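L-Ribose isomerase (Acinetobacter, PDB 4Q0Q) probably interconverts L-ribose and L-ribulose as a metal-dependent sugar isomerase, and here holds alpha-L-ribulofuranose at a cobalt ion. Local coordinates at residues 111-116 with 200-205; 72-77 with 106-111; 176-181 with 196-201. All coordinates share one frame; numbering follows the deposited sequence.

Interaction 1: 111-116 with 200-205. With RUU (alpha-L-ribulofuranose), chain C.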
# COMPACT_ATOMS: atom_id res chain seq x y z
N GLY A 111 -7.06 -17.77 14.07
CA GLY A 111 -7.92 -18.60 14.90
C GLY A 111 -8.91 -17.88 15.79
O GLY A 111 -9.84 -18.50 16.31
N LYS A 112 -8.75 -16.57 15.98
CA LYS A 112 -9.65 -15.82 16.84
C LYS A 112 -10.95 -15.43 16.13
O LYS A 112 -11.01 -15.37 14.89
CB LYS A 112 -8.93 -14.58 17.38
CG LYS A 112 -7.57 -14.88 18.05
CD LYS A 112 -7.71 -15.57 19.39
CE LYS A 112 -6.36 -15.78 20.09
NZ LYS A 112 -5.55 -16.92 19.57
N PHE A 113 -11.99 -15.18 16.92
CA PHE A 113 -13.31 -14.85 16.38
C PHE A 113 -13.96 -13.55 16.83
O PHE A 113 -13.70 -13.04 17.92
CB PHE A 113 -14.36 -15.92 16.77
CG PHE A 113 -14.09 -17.30 16.26
CD1 PHE A 113 -13.10 -18.09 16.81
CD2 PHE A 113 -14.90 -17.83 15.26
CE1 PHE A 113 -12.92 -19.40 16.37
CE2 PHE A 113 -14.73 -19.14 14.82
CZ PHE A 113 -13.74 -19.93 15.37
N CYS A 114 -14.83 -13.05 15.96
CA CYS A 114 -15.71 -11.94 16.28
C CYS A 114 -16.89 -12.92 16.47
O CYS A 114 -17.37 -13.51 15.50
CB CYS A 114 -15.98 -11.04 15.08
SG CYS A 114 -17.25 -9.81 15.47
N PRO A 115 -17.33 -13.13 17.72
CA PRO A 115 -18.42 -14.03 18.11
C PRO A 115 -19.84 -13.81 17.58
O PRO A 115 -20.23 -12.70 17.22
CB PRO A 115 -18.38 -13.98 19.63
CG PRO A 115 -18.08 -12.53 19.86
CD PRO A 115 -16.97 -12.26 18.86
N PRO A 116 -20.65 -14.89 17.55
CA PRO A 116 -22.04 -14.90 17.09
C PRO A 116 -22.90 -13.80 17.70
O PRO A 116 -22.96 -13.64 18.92
CB PRO A 116 -22.53 -16.29 17.49
CG PRO A 116 -21.31 -17.13 17.28
CD PRO A 116 -20.22 -16.26 17.91
N ALA A 200 -20.92 -14.17 12.50
CA ALA A 200 -19.67 -14.29 13.23
C ALA A 200 -18.59 -14.49 12.17
O ALA A 200 -18.89 -14.80 11.02
CB ALA A 200 -19.71 -15.49 14.17
N PHE A 201 -17.33 -14.31 12.57
CA PHE A 201 -16.23 -14.52 11.64
C PHE A 201 -14.91 -14.70 12.36
O PHE A 201 -14.75 -14.31 13.52
CB PHE A 201 -16.16 -13.37 10.62
CG PHE A 201 -15.94 -12.01 11.21
CD1 PHE A 201 -14.65 -11.54 11.45
CD2 PHE A 201 -17.02 -11.16 11.47
CE1 PHE A 201 -14.44 -10.24 11.93
CE2 PHE A 201 -16.81 -9.86 11.95
CZ PHE A 201 -15.52 -9.40 12.18
N ARG A 202 -13.96 -15.33 11.68
CA ARG A 202 -12.64 -15.57 12.23
C ARG A 202 -11.60 -15.45 11.14
O ARG A 202 -11.91 -15.41 9.95
CB ARG A 202 -12.55 -16.98 12.80
CG ARG A 202 -12.38 -18.04 11.71
CD ARG A 202 -11.98 -19.40 12.25
NE ARG A 202 -11.64 -20.32 11.17
CZ ARG A 202 -11.16 -21.54 11.35
NH1 ARG A 202 -10.95 -22.00 12.58
NH2 ARG A 202 -10.86 -22.30 10.30
N CYS A 203 -10.34 -15.42 11.58
CA CYS A 203 -9.20 -15.40 10.70
C CYS A 203 -8.73 -16.85 10.73
O CYS A 203 -8.62 -17.44 11.82
CB CYS A 203 -8.12 -14.48 11.27
SG CYS A 203 -6.49 -14.60 10.46
N PRO A 204 -8.48 -17.46 9.56
CA PRO A 204 -8.02 -18.86 9.54
C PRO A 204 -6.81 -19.02 10.47
O PRO A 204 -5.95 -18.15 10.52
CB PRO A 204 -7.65 -19.07 8.07
CG PRO A 204 -8.64 -18.19 7.35
CD PRO A 204 -8.63 -16.93 8.20
N PRO A 205 -6.74 -20.13 11.22
CA PRO A 205 -5.65 -20.42 12.17
C PRO A 205 -4.26 -20.53 11.55
O PRO A 205 -3.25 -20.35 12.23
CB PRO A 205 -6.08 -21.75 12.80
CG PRO A 205 -7.55 -21.76 12.64
CD PRO A 205 -7.75 -21.20 11.26
C1 RUU C . -18.99 -6.81 13.15
O1 RUU C . -19.92 -7.85 12.85
C2 RUU C . -19.36 -6.11 14.43
O2 RUU C . -20.69 -5.60 14.34
C3 RUU C . -18.42 -4.99 14.86
O3 RUU C . -18.88 -3.74 14.38
C4 RUU C . -18.54 -5.04 16.39
O4 RUU C . -19.70 -4.31 16.79
C5 RUU C . -18.76 -6.52 16.68
O5 RUU C . -19.34 -7.08 15.49
O HOH W 1 -10.32 -21.09 15.20
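Cys114 meets Phe201 because their first torsions suit each other: SG stands anti to the backbone N (chi1 173°), which leaves CB facing the ring with SG toward its rim, while Phe201 takes the rotamer with CG between N and carbonyl carbon (chi1 60°), which swings its ring beneath that carbon. Cys114 CB sits almost over the ring centre, 3.4 Å from Phe201 CZ, a CH-pi contact; SG lies obliquely to the same ring as a sulfur-aromatic neighbour. Cysteine is small enough to fit between the ring and the bound ribulofuranose, whose O5 lies 3.4 Å from Cys114 SG. The backbones of this hydrogen-bonded pair are joined by two bonds, Cys114 N to Phe201 O at 2.7 Å and Phe201 N to Cys114 O at 3.0 Å. On the other face, Arg202 lays its aliphatic chain alongside Phe113, with CB 3.5 Å from Phe113 CD2 over one ring face. Its extended chain carries the guanidinium on to a salt bridge with Glu134 and, through NH1, to a water that also donates to Gly111 O. Beyond the strands Gly111 N binds Cys203 O at 2.8 Å; the positive phi of Gly111, 82°, favours glycine. Two neighbouring antiparallel strands thus pair in a buried beta-sheet, the Cys114-Phe201 face lining the sugar pocket, consistent with the cupin-type beta-barrel of L-ribose isomerases.

Interaction 2: 72-77 with 106-111; sequences EAMIIF and MIVHPG. With RUU (alpha-L-ribulofuranose), chain D; RUU (alpha-L-ribulofuranose), chain C.
An antiparallel strand pair in the six-stranded sheet forms one wall of the sugar-binding pocket, and Ile75 and Ile107 make its hydrogen-bonded pair. Ile75 N donates to Ile107 O at 3.0 Å, and Ile107 N returns a bond to Ile75 O at 2.8 Å. Met106 CA adds a weaker CA-H...O contact to the carbonyl of Ile75. The two isoleucines point to the same face, where Ile75 CB approaches Ile107 CB to 4.2 Å; beta-branched residues suit an extended backbone and fill this layer with hydrocarbon. Helix 19-35 covers them through Trp25 and Ala29. Phe77 completes the greasy patch, with Ile107 CD1 at the edge of its ring and Ile75 CG2 over one face.

The other face of the sheet looks into the barrel-like interior, and there the contact is made by flexible thioethers. Met74 CE lies 3.7 Å from Met106 SD, the two chains crossing at a slant; both bend at chi3 (-73° in Met74, -67° in Met106), which turns each terminal methyl aside from the line of its chain. Ile76 runs beside Met106, its CG1 4.0 Å from Met106 CG. These apolar side chains offer the ligand a hydrocarbon and thioether surface: Ile76 CD1 is 3.6 Å from C4 of the ribulofuranose at the cobalt site, while Met106 SD stands 3.9 Å from its C1. Past the last bridge, where the strands part, a water donates to Ala73 O and accepts from the backbone N of His109, whose NE2 is hydrogen-bonded to Glu28 of the second subunit.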
# COMPACT_ATOMS: atom_id res chain seq x y z
N GLU A 72 -12.47 -15.60 21.45
CA GLU A 72 -13.26 -14.50 20.94
C GLU A 72 -12.71 -13.18 21.46
O GLU A 72 -12.98 -12.76 22.60
CB GLU A 72 -14.74 -14.71 21.33
CG GLU A 72 -15.22 -16.13 20.96
CD GLU A 72 -16.71 -16.38 21.22
OE1 GLU A 72 -17.31 -15.70 22.09
OE2 GLU A 72 -17.27 -17.27 20.56
N ALA A 73 -11.90 -12.56 20.62
CA ALA A 73 -11.25 -11.28 20.91
C ALA A 73 -10.91 -10.66 19.56
O ALA A 73 -10.69 -11.37 18.57
CB ALA A 73 -9.98 -11.51 21.71
N MET A 74 -10.85 -9.33 19.52
CA MET A 74 -10.53 -8.64 18.28
C MET A 74 -10.24 -7.18 18.54
O MET A 74 -10.49 -6.66 19.63
CB MET A 74 -11.71 -8.72 17.32
CG MET A 74 -12.85 -7.78 17.69
SD MET A 74 -14.40 -8.13 16.84
CE MET A 74 -14.01 -7.55 15.18
N ILE A 75 -9.74 -6.51 17.52
CA ILE A 75 -9.45 -5.10 17.61
C ILE A 75 -10.33 -4.38 16.60
O ILE A 75 -10.56 -4.88 15.50
CB ILE A 75 -7.95 -4.82 17.31
CG1 ILE A 75 -7.12 -5.25 18.52
CG2 ILE A 75 -7.74 -3.33 16.97
CD1 ILE A 75 -5.64 -5.12 18.31
N ILE A 76 -10.84 -3.22 17.00
CA ILE A 76 -11.67 -2.42 16.13
C ILE A 76 -11.30 -0.95 16.27
O ILE A 76 -11.31 -0.39 17.37
CB ILE A 76 -13.17 -2.56 16.47
CG1 ILE A 76 -13.62 -4.01 16.25
CG2 ILE A 76 -13.99 -1.60 15.61
CD1 ILE A 76 -15.08 -4.27 16.61
N PHE A 77 -10.96 -0.33 15.15
CA PHE A 77 -10.62 1.08 15.11
C PHE A 77 -11.74 1.76 14.34
O PHE A 77 -11.86 1.58 13.13
CB PHE A 77 -9.28 1.30 14.39
CG PHE A 77 -8.09 0.76 15.15
CD1 PHE A 77 -7.78 1.25 16.41
CD2 PHE A 77 -7.27 -0.20 14.58
CE1 PHE A 77 -6.66 0.79 17.10
CE2 PHE A 77 -6.15 -0.67 15.26
CZ PHE A 77 -5.84 -0.18 16.52
N MET A 106 -11.24 -3.68 11.32
CA MET A 106 -11.28 -4.77 12.28
C MET A 106 -10.08 -5.68 12.07
O MET A 106 -9.76 -6.06 10.95
CB MET A 106 -12.60 -5.54 12.14
CG MET A 106 -13.83 -4.65 12.31
SD MET A 106 -15.42 -5.54 12.36
CE MET A 106 -15.50 -6.15 10.69
N ILE A 107 -9.40 -6.01 13.17
CA ILE A 107 -8.24 -6.87 13.08
C ILE A 107 -8.43 -8.08 13.99
O ILE A 107 -8.62 -7.95 15.19
CB ILE A 107 -6.95 -6.10 13.46
CG1 ILE A 107 -6.82 -4.87 12.56
CG2 ILE A 107 -5.73 -7.02 13.32
CD1 ILE A 107 -5.58 -4.05 12.80
N VAL A 108 -8.37 -9.25 13.36
CA VAL A 108 -8.56 -10.53 14.04
C VAL A 108 -7.35 -11.42 13.81
O VAL A 108 -6.94 -11.66 12.67
CB VAL A 108 -9.83 -11.23 13.51
CG1 VAL A 108 -10.01 -12.59 14.16
CG2 VAL A 108 -11.03 -10.34 13.75
N HIS A 109 -6.76 -11.91 14.90
CA HIS A 109 -5.60 -12.76 14.78
C HIS A 109 -5.95 -14.19 14.45
O HIS A 109 -7.09 -14.61 14.63
CB HIS A 109 -4.75 -12.66 16.05
CG HIS A 109 -3.84 -11.47 16.04
ND1 HIS A 109 -4.31 -10.18 16.18
CD2 HIS A 109 -2.51 -11.37 15.84
CE1 HIS A 109 -3.30 -9.33 16.05
NE2 HIS A 109 -2.20 -10.03 15.85
N PRO A 110 -4.97 -14.96 13.96
CA PRO A 110 -5.16 -16.37 13.58
C PRO A 110 -5.96 -17.21 14.57
O PRO A 110 -5.59 -17.33 15.73
CB PRO A 110 -3.73 -16.87 13.39
CG PRO A 110 -3.00 -15.63 12.97
CD PRO A 110 -3.55 -14.60 13.90
N GLY A 111 -7.06 -17.77 14.07
CA GLY A 111 -7.92 -18.60 14.90
C GLY A 111 -8.91 -17.88 15.79
O GLY A 111 -9.84 -18.50 16.31
C1 RUU D . -12.65 2.19 17.99
O1 RUU D . -11.55 3.08 18.12
C2 RUU D . -13.31 1.91 19.33
O2 RUU D . -12.70 0.79 19.95
C3 RUU D . -14.82 1.68 19.23
O3 RUU D . -15.10 0.30 19.40
C4 RUU D . -15.41 2.47 20.41
O4 RUU D . -15.61 1.60 21.51
C5 RUU D . -14.34 3.50 20.76
O5 RUU D . -13.10 3.05 20.17
C1 RUU C . -18.99 -6.81 13.15
O1 RUU C . -19.92 -7.85 12.85
C2 RUU C . -19.36 -6.11 14.43
O2 RUU C . -20.69 -5.60 14.34
C3 RUU C . -18.42 -4.99 14.86
O3 RUU C . -18.88 -3.74 14.38
C4 RUU C . -18.54 -5.04 16.39
O4 RUU C . -19.70 -4.31 16.79
C5 RUU C . -18.76 -6.52 16.68
O5 RUU C . -19.34 -7.08 15.49
O HOH W 2 -8.02 -11.41 17.61

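Interaction 3: 176-181 with 196-201; sequences EKLTSY and KHLHAF. With CO (cobalt (II) ion), chain B; RUU (alpha-L-ribulofuranose), chain H; RUU (alpha-L-ribulofuranose), chain I; RUU (alpha-L-ribulofuranose), chain C.
Leu178 drives its branched end against Leu198 and the strand beyond it, the close part of the contact. The two leucines cross at about a right angle, Leu178 CG and CD1 both reaching Leu198 CB at 4.0 Å. The other methyl, CD2, goes deeper, lying 3.6 Å from Ala200 CB, where a small side chain leaves room for it. Leu178 is the centre of an inverse gamma turn, and Phe136 and Pro116 also touch its side chain. Toward solvent the contact thins: Lys177 lends only its CB, 3.8 Å from Leu198 CD1, and its chain then leads away past a surface-bound ribulofuranose, whose O2 lies 3.2 Å from Lys177 CE. No hydrogen bond joins the two segments. His199 points away from Leu178 into the active site, its CG between the backbone N and the carbonyl carbon (chi1 61°). His199 ND1 donates to His197 O at 3.1 Å, in the ring plane, which, with the bond of His199 NE2 to the cobalt at 2.2 Å, fixes the ring's rotation. His117, His119, Glu124 and two sugar oxygens, O1 and O2, complete the sphere. The ND1 bond to His197 O probably makes NE2 the better donor to the metal.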
# COMPACT_ATOMS: atom_id res chain seq x y z
N GLU A 176 -24.25 -22.65 16.45
CA GLU A 176 -25.23 -23.58 15.88
C GLU A 176 -26.07 -23.08 14.70
O GLU A 176 -26.08 -23.70 13.64
CB GLU A 176 -26.17 -24.07 16.97
CG GLU A 176 -25.65 -25.25 17.77
CD GLU A 176 -25.41 -26.46 16.90
OE1 GLU A 176 -24.26 -26.65 16.47
OE2 GLU A 176 -26.38 -27.20 16.63
N LYS A 177 -26.78 -21.97 14.90
CA LYS A 177 -27.65 -21.43 13.86
C LYS A 177 -26.96 -20.75 12.69
O LYS A 177 -27.60 -20.49 11.67
CB LYS A 177 -28.66 -20.47 14.50
CG LYS A 177 -29.69 -21.13 15.41
CD LYS A 177 -30.53 -20.10 16.14
CE LYS A 177 -31.89 -20.64 16.54
NZ LYS A 177 -31.80 -21.93 17.28
N LEU A 178 -25.68 -20.45 12.82
CA LEU A 178 -24.92 -19.79 11.75
C LEU A 178 -24.40 -20.87 10.81
O LEU A 178 -23.20 -21.16 10.76
CB LEU A 178 -23.76 -18.98 12.34
CG LEU A 178 -24.15 -17.83 13.28
CD1 LEU A 178 -24.81 -18.35 14.56
CD2 LEU A 178 -22.90 -17.03 13.63
N THR A 179 -25.33 -21.46 10.05
CA THR A 179 -25.05 -22.55 9.14
C THR A 179 -24.37 -22.21 7.82
O THR A 179 -23.69 -23.05 7.24
CB THR A 179 -26.35 -23.32 8.81
OG1 THR A 179 -27.21 -22.49 8.02
CG2 THR A 179 -27.07 -23.70 10.10
N SER A 180 -24.57 -20.98 7.32
CA SER A 180 -23.95 -20.59 6.07
C SER A 180 -22.53 -20.08 6.28
O SER A 180 -22.22 -19.42 7.28
CB SER A 180 -24.78 -19.51 5.38
OG SER A 180 -25.97 -20.05 4.86
N TYR A 181 -21.68 -20.40 5.31
CA TYR A 181 -20.27 -20.04 5.34
C TYR A 181 -19.83 -19.40 4.04
O TYR A 181 -20.28 -19.79 2.97
CB TYR A 181 -19.43 -21.30 5.59
CG TYR A 181 -17.95 -21.19 5.30
CD1 TYR A 181 -17.05 -20.78 6.29
CD2 TYR A 181 -17.44 -21.53 4.05
CE1 TYR A 181 -15.68 -20.72 6.04
CE2 TYR A 181 -16.07 -21.47 3.78
CZ TYR A 181 -15.20 -21.07 4.78
OH TYR A 181 -13.85 -21.05 4.53
N LYS A 196 -30.55 -8.06 11.48
CA LYS A 196 -31.38 -9.17 11.93
C LYS A 196 -30.87 -10.55 11.51
O LYS A 196 -31.59 -11.53 11.61
CB LYS A 196 -32.84 -8.98 11.50
CG LYS A 196 -33.51 -7.80 12.19
CD LYS A 196 -34.98 -7.68 11.80
CE LYS A 196 -35.66 -6.56 12.56
NZ LYS A 196 -35.12 -5.23 12.19
N HIS A 197 -29.63 -10.61 11.04
CA HIS A 197 -29.04 -11.89 10.65
C HIS A 197 -27.92 -12.21 11.61
O HIS A 197 -27.08 -11.37 11.89
CB HIS A 197 -28.47 -11.83 9.24
CG HIS A 197 -29.50 -11.91 8.16
ND1 HIS A 197 -29.95 -13.11 7.64
CD2 HIS A 197 -30.22 -10.94 7.54
CE1 HIS A 197 -30.89 -12.87 6.75
NE2 HIS A 197 -31.07 -11.57 6.66
N LEU A 198 -27.92 -13.43 12.13
CA LEU A 198 -26.85 -13.84 13.03
C LEU A 198 -25.58 -13.96 12.22
O LEU A 198 -25.59 -14.49 11.11
CB LEU A 198 -27.17 -15.19 13.67
CG LEU A 198 -28.22 -15.23 14.78
CD1 LEU A 198 -28.59 -16.68 15.08
CD2 LEU A 198 -27.67 -14.54 16.02
N HIS A 199 -24.47 -13.46 12.75
CA HIS A 199 -23.20 -13.57 12.06
C HIS A 199 -22.01 -13.60 13.00
O HIS A 199 -22.08 -13.14 14.14
CB HIS A 199 -23.02 -12.44 11.03
CG HIS A 199 -23.02 -11.06 11.62
ND1 HIS A 199 -24.17 -10.45 12.07
CD2 HIS A 199 -22.02 -10.18 11.83
CE1 HIS A 199 -23.87 -9.25 12.53
NE2 HIS A 199 -22.57 -9.06 12.40
N ALA A 200 -20.92 -14.17 12.50
CA ALA A 200 -19.67 -14.29 13.23
C ALA A 200 -18.59 -14.49 12.17
O ALA A 200 -18.89 -14.80 11.02
CB ALA A 200 -19.71 -15.49 14.17
N PHE A 201 -17.33 -14.31 12.57
CA PHE A 201 -16.23 -14.52 11.64
C PHE A 201 -14.91 -14.70 12.36
O PHE A 201 -14.75 -14.31 13.52
CB PHE A 201 -16.16 -13.37 10.62
CG PHE A 201 -15.94 -12.01 11.21
CD1 PHE A 201 -14.65 -11.54 11.45
CD2 PHE A 201 -17.02 -11.16 11.47
CE1 PHE A 201 -14.44 -10.24 11.93
CE2 PHE A 201 -16.81 -9.86 11.95
CZ PHE A 201 -15.52 -9.40 12.18
CO CO B . -22.05 -7.27 13.53
C1 RUU H . -20.30 -27.17 11.15
O1 RUU H . -19.91 -28.52 10.99
C2 RUU H . -21.34 -27.02 12.25
O2 RUU H . -22.43 -27.90 12.00
C3 RUU H . -21.85 -25.59 12.41
O3 RUU H . -23.22 -25.52 12.07
C4 RUU H . -21.67 -25.25 13.89
O4 RUU H . -22.93 -25.16 14.52
C5 RUU H . -20.87 -26.41 14.50
O5 RUU H . -20.72 -27.42 13.48
C1 RUU I . -35.78 -18.13 13.43
O1 RUU I . -36.19 -18.84 12.28
C2 RUU I . -34.29 -18.26 13.68
O2 RUU I . -34.03 -19.35 14.55
C3 RUU I . -33.66 -16.99 14.25
O3 RUU I . -32.95 -17.30 15.44
C4 RUU I . -32.67 -16.50 13.19
O4 RUU I . -31.35 -16.60 13.69
C5 RUU I . -32.84 -17.44 11.99
O5 RUU I . -33.66 -18.53 12.42
C1 RUU C . -18.99 -6.81 13.15
O1 RUU C . -19.92 -7.85 12.85
C2 RUU C . -19.36 -6.11 14.43
O2 RUU C . -20.69 -5.60 14.34
C3 RUU C . -18.42 -4.99 14.86
O3 RUU C . -18.88 -3.74 14.38
C4 RUU C . -18.54 -5.04 16.39
O4 RUU C . -19.70 -4.31 16.79
C5 RUU C . -18.76 -6.52 16.68
O5 RUU C . -19.34 -7.08 15.49

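Overall arrangement
Along the chain interaction 2 closes before interaction 1 opens, the two sharing Gly111 at the turn between strands 101-108 and 113-118. That turn passes from the six-stranded sheet to the five-stranded one, so interaction 2 lies in one sheet and interaction 1 in the other, their centres about 8 Å apart. Interaction 3 ends on strand 199-202, which interaction 1 also uses; its centre lies about 12 Å from that of interaction 1 and about 18 Å from that of interaction 2. Phe201 bridges the sheets, its ring touching Met74, Met106 and Val108. All three contacts reach the same ribulofuranose, so the two facing sheets together build the cobalt-bound sugar site.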